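Local coordinates for protein Vlm2 (Streptomyces tsusimaensis, PDB 6ECB) that takes part in the nonribosomal synthesis of the depsipeptide valinomycin, its C-terminal thioesterase domain, the part described here, probably releasing the completed chain from the synthetase, at residues I135-T139 with F240-H245; I162-I167 with F212-M217; K187-L191 with L204-D210. All coordinates share one frame; numbering follows the deposited sequence.

Contact 1 joins two parallel strands of the central sheet of the thioesterase domain. Contacts 2 and 3 lie among the helices inserted between these two strands, so both are nested within the chain loop that contact 1 closes. The chemistry changes accordingly: backbone bonds and a buried, multiply gripped carboxylate in contact 1, aliphatic and aromatic packing around one bridging water in contact 2, and a leucine cluster bordered by a long salt bridge in contact 3, the most exposed of the three. Contacts 2 and 3 share helix 206-220 and touch directly, Leu163 and Ile167 meeting Leu190. Contact 1 stands apart, its centre about 21 Å from that of contact 2 and 29 Å from that of contact 3.

Contact 1 of 3, residues I135-T139 with F240-H245; sequences IILDT and FRTKNH
Neighbouring parallel strands of the alpha/beta-hydrolase sheet, 134-137 and 237-241, pair here through Ile136, Leu137 and Phe240, and at their C-terminal ends the loops close around Asp138. Phe240 N donates to Ile136 O at 2.9 Å in an almost perfectly straight bond (179°). One step on, the return bond from Asp138 N to Phe240 O is weak, the chain having already turned away at Asp138 into a left-handed backbone conformation. Leu137 and Phe240 project from the same face of the sheet, where Leu137 CD2 packs on Phe240 CB. Ile135 CG2 reaches Phe240 CE1 obliquely at 3.9 Å. Leu289 of helix 281-293 covers both Leu137 and Phe240.

The polar end of the contact is built on the Asp138 carboxylate, carried toward the second loop with CG anti to the backbone N (chi1 -161°). OD1 accepts two bonds from opposite faces of the carboxylate plane: Thr242 N arrives from well above it at 2.7 Å, while His245 NE2 comes in at 2.8 Å on the syn side but tilted out of that plane. The acceptor lies almost exactly in the imidazole plane, and the bond is close to linear (171°). Thr242 OG1 donates to Asp138 OD2 at 2.8 Å, also on the syn side and tilted, so that Thr242 holds both oxygens and fixes the rotation of the group. OD2 additionally accepts from His273 ND1. Thr242 and His245 thus act as a second shell that orients the aspartate toward His273. With Ser111 on the nucleophile elbow, this geometry is consistent with a Ser-His-Asp catalytic triad, its acid placed just after strand 134-137 as in other nonribosomal peptide synthetase thioesterases.

Contact 2 of 3, residues I162-I167 with F212-M217; sequences ILAMGI and FLRLQM
Ile167, at the start of helix 167-170 just beyond helix 157-165, lies against Phe212 of helix 206-220, in the helical insertion between strands 134-137 and 237-241 that probably forms the lid of this alpha/beta-hydrolase domain. From its base outward, Ile167 first sets CB 3.7 Å from Phe212 CE2. The CG2 branch also touches Phe212 CE2 and extends to Leu213 CD2 at 4.3 Å. The other branch, with CG1 anti to the backbone N (chi1 -173°), carries CD1 over one face of the Phe212 ring. This CH-pi contact is displaced toward the rim, 4.2 Å from CD1 to the ring centroid. The two side chains run past each other in opposite directions.

Farther along the interface, Leu163 CD1 meets Leu213 CD1, and Ile162 CG1 packs against the methyl CE of Met217, whose bent chain folds back to it. The extended Gln216 side chain enters between the Ile162-Met217 and Ile167-Phe212 pairs, its OE1 lying 3.3 Å from Ile162 CG2. A single water ties the polar groups together: it donates to Gln216 OE1 and to Ile162 O, both at 2.7 Å, and accepts from Ile167 N at 2.9 Å.

Contact 3 of 3, residues K187-L191 with L204-D210; sequences KQLLL and LSEDYLD
The carboxylate of Asp210 is the flat group that meets a charge across the contact. Lys187 NZ lies 3.4 Å from Asp210 OD1 and out of the carboxylate plane, a long salt bridge. Arg214, one turn farther along the same helix, binds the other oxygen, Asp210 OD2, and is the stronger partner; the Lys187 bridge is the looser. The Glu206 carboxylate keeps its distance, with OE2 6.2 Å from Lys187 NZ. It is the aliphatic part of Glu206 that takes part in the packing, CB touching Leu191 CD1 at 3.8 Å.

Beneath the charges, helices 183-194 and 206-220 of the probable lid insertion of this alpha/beta-hydrolase domain pack at a steep angle. Their segments approach to 10.5 Å between axes and make an angle of 125°. Leu209, with CG anti to the backbone N (chi1 177°), fills the interface. Its CD2 methyl rests on Lys187 CB at 3.9 Å and on Lys187 O, and also meets Leu191 CD2, while its CD1 meets Leu190 CD1, the two side chains crossing at about a right angle. Leu191 CD2 lies over the start of the second helix, 3.7 Å from Ser205 O. Ser205 is the N-cap there: its OG accepts from Tyr208 N at 3.1 Å. Leu163 continues the hydrophobic layer beyond Leu190, and Ile167 touches both Leu190 and Leu209.

Contact 1 of 3, residues I135-T139 with F240-H245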
loop_
_atom_site.group_PDB
_atom_site.type_symbol
_atom_site.label_atom_id
_atom_site.label_comp_id
_atom_site.label_asym_id
_atom_site.label_seq_id
_atom_site.Cartn_x
_atom_site.Cartn_y
_atom_site.Cartn_z
ATOM N N ILE A 135 -0.325 10.903 1.193
ATOM C CA ILE A 135 -0.501 10.543 -0.205
ATOM C C ILE A 135 -1.428 9.332 -0.257
ATOM O O ILE A 135 -1.064 8.234 0.193
ATOM C CB ILE A 135 0.846 10.245 -0.873
ATOM C CG1 ILE A 135 1.689 11.519 -0.891
ATOM C CG2 ILE A 135 0.659 9.606 -2.268
ATOM C CD1 ILE A 135 3.126 11.314 -1.362
ATOM N N ILE A 136 -2.614 9.520 -0.831
ATOM C CA ILE A 136 -3.587 8.446 -1.020
ATOM C C ILE A 136 -3.527 8.001 -2.477
ATOM O O ILE A 136 -3.714 8.803 -3.408
ATOM C CB ILE A 136 -5.010 8.891 -0.644
ATOM C CG1 ILE A 136 -5.111 9.195 0.857
ATOM C CG2 ILE A 136 -6.031 7.826 -1.104
ATOM C CD1 ILE A 136 -4.850 8.014 1.766
ATOM N N LEU A 137 -3.302 6.704 -2.684
ATOM C CA LEU A 137 -3.242 6.136 -4.026
ATOM C C LEU A 137 -4.548 5.388 -4.299
ATOM O O LEU A 137 -4.735 4.238 -3.886
ATOM C CB LEU A 137 -2.031 5.226 -4.167
ATOM C CG LEU A 137 -0.683 5.923 -3.983
ATOM C CD1 LEU A 137 0.423 4.871 -4.103
ATOM C CD2 LEU A 137 -0.462 7.046 -4.980
ATOM N N ASP A 138 -5.466 6.096 -4.945
ATOM C CA ASP A 138 -6.629 5.534 -5.625
ATOM C C ASP A 138 -7.571 4.720 -4.735
ATOM O O ASP A 138 -8.108 3.693 -5.167
ATOM C CB ASP A 138 -6.166 4.681 -6.824
ATOM C CG ASP A 138 -7.268 4.465 -7.818
ATOM O OD1 ASP A 138 -8.016 5.435 -8.079
ATOM O OD2 ASP A 138 -7.367 3.348 -8.361
ATOM N N THR A 139 -7.837 5.189 -3.505
ATOM C CA THR A 139 -8.927 4.630 -2.733
ATOM C C THR A 139 -9.721 5.783 -2.134
ATOM O O THR A 139 -9.120 6.731 -1.626
ATOM C CB THR A 139 -8.490 3.679 -1.580
ATOM O OG1 THR A 139 -9.659 3.149 -0.945
ATOM C CG2 THR A 139 -7.718 4.358 -0.537
ATOM N N PHE A 240 -4.466 10.652 -5.476
ATOM C CA PHE A 240 -4.178 10.315 -6.865
ATOM C C PHE A 240 -5.177 9.235 -7.250
ATOM O O PHE A 240 -5.159 8.148 -6.665
ATOM C CB PHE A 240 -2.729 9.827 -7.025
ATOM C CG PHE A 240 -1.711 10.889 -6.711
ATOM C CD1 PHE A 240 -1.307 11.117 -5.393
ATOM C CD2 PHE A 240 -1.198 11.692 -7.711
ATOM C CE1 PHE A 240 -0.414 12.121 -5.101
ATOM C CE2 PHE A 240 -0.294 12.707 -7.423
ATOM C CZ PHE A 240 0.099 12.913 -6.101
ATOM N N ARG A 241 -6.048 9.536 -8.216
ATOM C CA ARG A 241 -7.154 8.638 -8.519
ATOM C C ARG A 241 -7.179 8.276 -9.993
ATOM O O ARG A 241 -7.049 9.145 -10.865
ATOM C CB ARG A 241 -8.512 9.263 -8.131
ATOM C CG ARG A 241 -8.719 10.620 -8.719
ATOM C CD ARG A 241 -10.180 11.087 -8.612
ATOM N NE ARG A 241 -10.289 12.505 -8.933
ATOM C CZ ARG A 241 -11.216 13.322 -8.443
ATOM N NH1 ARG A 241 -12.160 12.872 -7.618
ATOM N NH2 ARG A 241 -11.196 14.595 -8.780
ATOM N N THR A 242 -7.409 6.993 -10.245
ATOM C CA THR A 242 -7.630 6.523 -11.605
ATOM C C THR A 242 -9.051 6.891 -12.034
ATOM O O THR A 242 -9.895 7.288 -11.215
ATOM C CB THR A 242 -7.387 5.015 -11.720
ATOM O OG1 THR A 242 -8.265 4.272 -10.857
ATOM C CG2 THR A 242 -5.939 4.675 -11.374
ATOM N N LYS A 243 -9.303 6.771 -13.331
ATOM C CA LYS A 243 -10.523 7.301 -13.936
ATOM C C LYS A 243 -11.355 6.234 -14.630
ATOM O O LYS A 243 -12.171 6.557 -15.489
ATOM C CB LYS A 243 -10.184 8.434 -14.899
ATOM C CG LYS A 243 -9.479 9.617 -14.237
ATOM C CD LYS A 243 -10.163 10.098 -12.926
ATOM C CE LYS A 243 -11.612 10.548 -13.148
ATOM N NZ LYS A 243 -11.709 11.707 -14.084
ATOM N N ASN A 244 -11.223 4.984 -14.231
ATOM C CA ASN A 244 -12.017 3.909 -14.808
ATOM C C ASN A 244 -12.844 3.197 -13.751
ATOM O O ASN A 244 -13.186 2.025 -13.907
ATOM C CB ASN A 244 -11.114 2.923 -15.540
ATOM C CG ASN A 244 -10.395 3.570 -16.676
ATOM O OD1 ASN A 244 -11.019 4.113 -17.579
ATOM N ND2 ASN A 244 -9.068 3.567 -16.616
ATOM N N HIS A 245 -13.156 3.888 -12.652
ATOM C CA HIS A 245 -14.001 3.301 -11.631
ATOM C C HIS A 245 -15.460 3.332 -12.060
ATOM O O HIS A 245 -15.884 4.195 -12.828
ATOM C CB HIS A 245 -13.864 4.064 -10.305
ATOM C CG HIS A 245 -12.507 3.993 -9.696
ATOM N ND1 HIS A 245 -12.042 2.870 -9.047
ATOM C CD2 HIS A 245 -11.518 4.912 -9.621
ATOM C CE1 HIS A 245 -10.827 3.111 -8.578
ATOM N NE2 HIS A 245 -10.484 4.337 -8.927
#

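Contact 2 of 3, residues I162-I167 with F212-M217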
loop_
_atom_site.group_PDB
_atom_site.type_symbol
_atom_site.label_atom_id
_atom_site.label_comp_id
_atom_site.label_asym_id
_atom_site.label_seq_id
_atom_site.Cartn_x
_atom_site.Cartn_y
_atom_site.Cartn_z
ATOM N N ILE A 162 -8.445 -14.532 -5.235
ATOM C CA ILE A 162 -7.748 -13.486 -4.490
ATOM C C ILE A 162 -6.264 -13.512 -4.822
ATOM O O ILE A 162 -5.636 -12.466 -5.022
ATOM C CB ILE A 162 -7.963 -13.663 -2.972
ATOM C CG1 ILE A 162 -9.438 -13.560 -2.587
ATOM C CG2 ILE A 162 -7.107 -12.672 -2.198
ATOM C CD1 ILE A 162 -10.061 -12.288 -2.969
ATOM N N LEU A 163 -5.680 -14.704 -4.829
ATOM C CA LEU A 163 -4.272 -14.842 -5.187
ATOM C C LEU A 163 -4.023 -14.267 -6.572
ATOM O O LEU A 163 -3.121 -13.447 -6.768
ATOM C CB LEU A 163 -3.877 -16.315 -5.129
ATOM C CG LEU A 163 -2.469 -16.703 -5.580
ATOM C CD1 LEU A 163 -2.081 -18.058 -5.001
ATOM C CD2 LEU A 163 -2.364 -16.748 -7.131
ATOM N N ALA A 164 -4.846 -14.668 -7.542
ATOM C CA ALA A 164 -4.645 -14.241 -8.926
ATOM C C ALA A 164 -4.775 -12.732 -9.066
ATOM O O ALA A 164 -3.929 -12.073 -9.683
ATOM C CB ALA A 164 -5.652 -14.938 -9.833
ATOM N N MET A 165 -5.831 -12.157 -8.485
ATOM C CA MET A 165 -6.095 -10.741 -8.701
ATOM C C MET A 165 -5.185 -9.838 -7.881
ATOM O O MET A 165 -4.912 -8.711 -8.300
ATOM C CB MET A 165 -7.562 -10.417 -8.383
ATOM C CG MET A 165 -8.593 -11.155 -9.257
ATOM S SD MET A 165 -8.271 -11.139 -11.050
ATOM C CE MET A 165 -8.073 -9.397 -11.359
ATOM N N GLY A 166 -4.717 -10.294 -6.720
ATOM C CA GLY A 166 -3.893 -9.450 -5.871
ATOM C C GLY A 166 -2.417 -9.578 -6.196
ATOM O O GLY A 166 -1.905 -8.884 -7.082
ATOM N N ILE A 167 -1.719 -10.495 -5.520
ATOM C CA ILE A 167 -0.285 -10.628 -5.767
ATOM C C ILE A 167 -0.010 -11.116 -7.191
ATOM O O ILE A 167 1.017 -10.760 -7.782
ATOM C CB ILE A 167 0.366 -11.525 -4.689
ATOM C CG1 ILE A 167 1.888 -11.508 -4.846
ATOM C CG2 ILE A 167 -0.200 -12.957 -4.733
ATOM C CD1 ILE A 167 2.615 -11.759 -3.557
ATOM N N PHE A 212 1.852 -14.133 3.491
ATOM C CA PHE A 212 1.172 -13.013 2.863
ATOM C C PHE A 212 -0.277 -13.368 2.547
ATOM O O PHE A 212 -1.194 -12.582 2.814
ATOM C CB PHE A 212 1.908 -12.598 1.576
ATOM C CG PHE A 212 1.046 -11.776 0.671
ATOM C CD1 PHE A 212 0.924 -10.433 0.875
ATOM C CD2 PHE A 212 0.310 -12.377 -0.345
ATOM C CE1 PHE A 212 0.099 -9.677 0.090
ATOM C CE2 PHE A 212 -0.529 -11.628 -1.144
ATOM C CZ PHE A 212 -0.630 -10.284 -0.934
ATOM N N LEU A 213 -0.507 -14.540 1.955
ATOM C CA LEU A 213 -1.864 -14.891 1.548
ATOM C C LEU A 213 -2.777 -15.059 2.759
ATOM O O LEU A 213 -3.952 -14.669 2.720
ATOM C CB LEU A 213 -1.846 -16.157 0.707
ATOM C CG LEU A 213 -1.167 -16.020 -0.656
ATOM C CD1 LEU A 213 -0.920 -17.393 -1.250
ATOM C CD2 LEU A 213 -2.045 -15.175 -1.562
ATOM N N ARG A 214 -2.247 -15.600 3.857
ATOM C CA ARG A 214 -3.068 -15.760 5.056
ATOM C C ARG A 214 -3.362 -14.410 5.699
ATOM O O ARG A 214 -4.501 -14.141 6.090
ATOM C CB ARG A 214 -2.386 -16.694 6.055
ATOM C CG ARG A 214 -2.260 -18.140 5.585
ATOM C CD ARG A 214 -1.580 -19.038 6.636
ATOM N NE ARG A 214 -1.416 -20.402 6.121
ATOM C CZ ARG A 214 -2.405 -21.289 6.054
ATOM N NH1 ARG A 214 -3.628 -20.973 6.485
ATOM N NH2 ARG A 214 -2.172 -22.498 5.561
ATOM N N LEU A 215 -2.361 -13.533 5.801
ATOM C CA LEU A 215 -2.625 -12.212 6.365
ATOM C C LEU A 215 -3.559 -11.413 5.456
ATOM O O LEU A 215 -4.409 -10.657 5.927
ATOM C CB LEU A 215 -1.315 -11.455 6.597
ATOM C CG LEU A 215 -1.444 -10.051 7.199
ATOM C CD1 LEU A 215 -2.231 -10.070 8.515
ATOM C CD2 LEU A 215 -0.053 -9.480 7.411
ATOM N N GLN A 216 -3.430 -11.582 4.143
ATOM C CA GLN A 216 -4.321 -10.884 3.223
ATOM C C GLN A 216 -5.777 -11.266 3.454
ATOM O O GLN A 216 -6.645 -10.391 3.549
ATOM C CB GLN A 216 -3.918 -11.187 1.774
ATOM C CG GLN A 216 -4.787 -10.460 0.768
ATOM C CD GLN A 216 -4.377 -10.802 -0.660
ATOM O OE1 GLN A 216 -4.120 -11.953 -0.976
ATOM N NE2 GLN A 216 -4.301 -9.789 -1.515
ATOM N N MET A 217 -6.076 -12.570 3.532
ATOM C CA MET A 217 -7.450 -13.001 3.779
ATOM C C MET A 217 -7.972 -12.400 5.074
ATOM O O MET A 217 -9.119 -11.949 5.147
ATOM C CB MET A 217 -7.534 -14.531 3.846
ATOM C CG MET A 217 -8.966 -15.057 3.762
ATOM S SD MET A 217 -9.723 -14.743 2.148
ATOM C CE MET A 217 -8.325 -15.012 1.072
HETATM O O HOH W 1 -3.401 -11.839 -3.582
#

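Contact 3 of 3, residues K187-L191 with L204-D210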
loop_
_atom_site.group_PDB
_atom_site.type_symbol
_atom_site.label_atom_id
_atom_site.label_comp_id
_atom_site.label_asym_id
_atom_site.label_seq_id
_atom_site.Cartn_x
_atom_site.Cartn_y
_atom_site.Cartn_z
ATOM N N LYS A 187 0.199 -21.019 -6.665
ATOM C CA LYS A 187 1.271 -20.507 -5.821
ATOM C C LYS A 187 2.632 -20.807 -6.434
ATOM O O LYS A 187 3.539 -19.961 -6.398
ATOM C CB LYS A 187 1.175 -21.106 -4.410
ATOM C CG LYS A 187 -0.031 -20.584 -3.631
ATOM C CD LYS A 187 0.188 -20.612 -2.120
ATOM C CE LYS A 187 0.220 -22.012 -1.555
ATOM N NZ LYS A 187 0.454 -21.949 -0.081
ATOM N N GLN A 188 2.792 -21.999 -7.008
ATOM C CA GLN A 188 4.092 -22.368 -7.555
ATOM C C GLN A 188 4.440 -21.508 -8.761
ATOM O O GLN A 188 5.608 -21.157 -8.956
ATOM C CB GLN A 188 4.129 -23.839 -7.931
ATOM C CG GLN A 188 5.533 -24.311 -8.268
ATOM C CD GLN A 188 6.500 -24.100 -7.113
ATOM O OE1 GLN A 188 6.261 -24.569 -6.001
ATOM N NE2 GLN A 188 7.584 -23.369 -7.368
ATOM N N LEU A 189 3.443 -21.145 -9.575
ATOM C CA LEU A 189 3.720 -20.239 -10.690
ATOM C C LEU A 189 4.216 -18.893 -10.187
ATOM O O LEU A 189 5.115 -18.291 -10.783
ATOM C CB LEU A 189 2.479 -20.033 -11.554
ATOM C CG LEU A 189 2.041 -21.162 -12.484
ATOM C CD1 LEU A 189 0.869 -20.656 -13.308
ATOM C CD2 LEU A 189 3.181 -21.614 -13.371
ATOM N N LEU A 190 3.631 -18.388 -9.101
ATOM C CA LEU A 190 4.110 -17.130 -8.558
ATOM C C LEU A 190 5.556 -17.255 -8.092
ATOM O O LEU A 190 6.370 -16.355 -8.322
ATOM C CB LEU A 190 3.219 -16.658 -7.405
ATOM C CG LEU A 190 1.748 -16.409 -7.730
ATOM C CD1 LEU A 190 1.049 -15.842 -6.509
ATOM C CD2 LEU A 190 1.584 -15.466 -8.918
ATOM N N LEU A 191 5.893 -18.361 -7.421
ATOM C CA LEU A 191 7.266 -18.550 -6.962
ATOM C C LEU A 191 8.215 -18.680 -8.148
ATOM O O LEU A 191 9.312 -18.109 -8.146
ATOM C CB LEU A 191 7.345 -19.777 -6.048
ATOM C CG LEU A 191 6.525 -19.662 -4.758
ATOM C CD1 LEU A 191 6.489 -20.983 -4.004
ATOM C CD2 LEU A 191 7.095 -18.578 -3.879
ATOM N N LEU A 204 10.655 -13.036 -1.252
ATOM C CA LEU A 204 9.418 -13.699 -1.675
ATOM C C LEU A 204 9.646 -15.205 -1.857
ATOM O O LEU A 204 9.647 -15.761 -2.956
ATOM C CB LEU A 204 8.880 -13.032 -2.930
ATOM C CG LEU A 204 7.520 -13.473 -3.466
ATOM C CD1 LEU A 204 6.638 -14.097 -2.416
ATOM C CD2 LEU A 204 6.841 -12.270 -4.087
ATOM N N SER A 205 9.781 -15.876 -0.719
ATOM C CA SER A 205 9.935 -17.318 -0.633
ATOM C C SER A 205 8.571 -18.010 -0.567
ATOM O O SER A 205 7.528 -17.367 -0.449
ATOM C CB SER A 205 10.720 -17.670 0.616
ATOM O OG SER A 205 10.027 -17.112 1.722
ATOM N N GLU A 206 8.597 -19.344 -0.615
ATOM C CA GLU A 206 7.368 -20.116 -0.422
ATOM C C GLU A 206 6.707 -19.759 0.906
ATOM O O GLU A 206 5.487 -19.555 0.978
ATOM C CB GLU A 206 7.679 -21.610 -0.480
ATOM C CG GLU A 206 6.454 -22.486 -0.290
ATOM C CD GLU A 206 6.802 -23.960 -0.212
ATOM O OE1 GLU A 206 7.886 -24.337 -0.700
ATOM O OE2 GLU A 206 5.994 -24.727 0.356
ATOM N N ASP A 207 7.509 -19.649 1.963
ATOM C CA ASP A 207 6.985 -19.310 3.282
ATOM C C ASP A 207 6.406 -17.897 3.320
ATOM O O ASP A 207 5.347 -17.663 3.912
ATOM C CB ASP A 207 8.106 -19.457 4.299
ATOM C CG ASP A 207 7.629 -19.279 5.702
ATOM O OD1 ASP A 207 6.840 -20.134 6.155
ATOM O OD2 ASP A 207 8.044 -18.282 6.339
ATOM N N TYR A 208 7.106 -16.924 2.730
ATOM C CA TYR A 208 6.600 -15.562 2.705
ATOM C C TYR A 208 5.272 -15.489 1.971
ATOM O O TYR A 208 4.345 -14.792 2.400
ATOM C CB TYR A 208 7.626 -14.648 2.024
ATOM C CG TYR A 208 7.302 -13.190 2.077
ATOM C CD1 TYR A 208 7.819 -12.371 3.075
ATOM C CD2 TYR A 208 6.482 -12.606 1.121
ATOM C CE1 TYR A 208 7.533 -11.033 3.114
ATOM C CE2 TYR A 208 6.192 -11.283 1.157
ATOM C CZ TYR A 208 6.714 -10.497 2.163
ATOM O OH TYR A 208 6.412 -9.189 2.182
ATOM N N LEU A 209 5.172 -16.171 0.839
ATOM C CA LEU A 209 3.933 -16.135 0.072
ATOM C C LEU A 209 2.771 -16.691 0.885
ATOM O O LEU A 209 1.663 -16.140 0.872
ATOM C CB LEU A 209 4.122 -16.936 -1.220
ATOM C CG LEU A 209 2.897 -17.072 -2.114
ATOM C CD1 LEU A 209 2.393 -15.709 -2.564
ATOM C CD2 LEU A 209 3.236 -17.956 -3.307
ATOM N N ASP A 210 3.000 -17.815 1.562
ATOM C CA ASP A 210 1.967 -18.387 2.419
ATOM C C ASP A 210 1.539 -17.398 3.492
ATOM O O ASP A 210 0.340 -17.198 3.734
ATOM C CB ASP A 210 2.502 -19.673 3.050
ATOM C CG ASP A 210 1.439 -20.411 3.827
ATOM O OD1 ASP A 210 0.493 -20.904 3.176
ATOM O OD2 ASP A 210 1.540 -20.487 5.075
#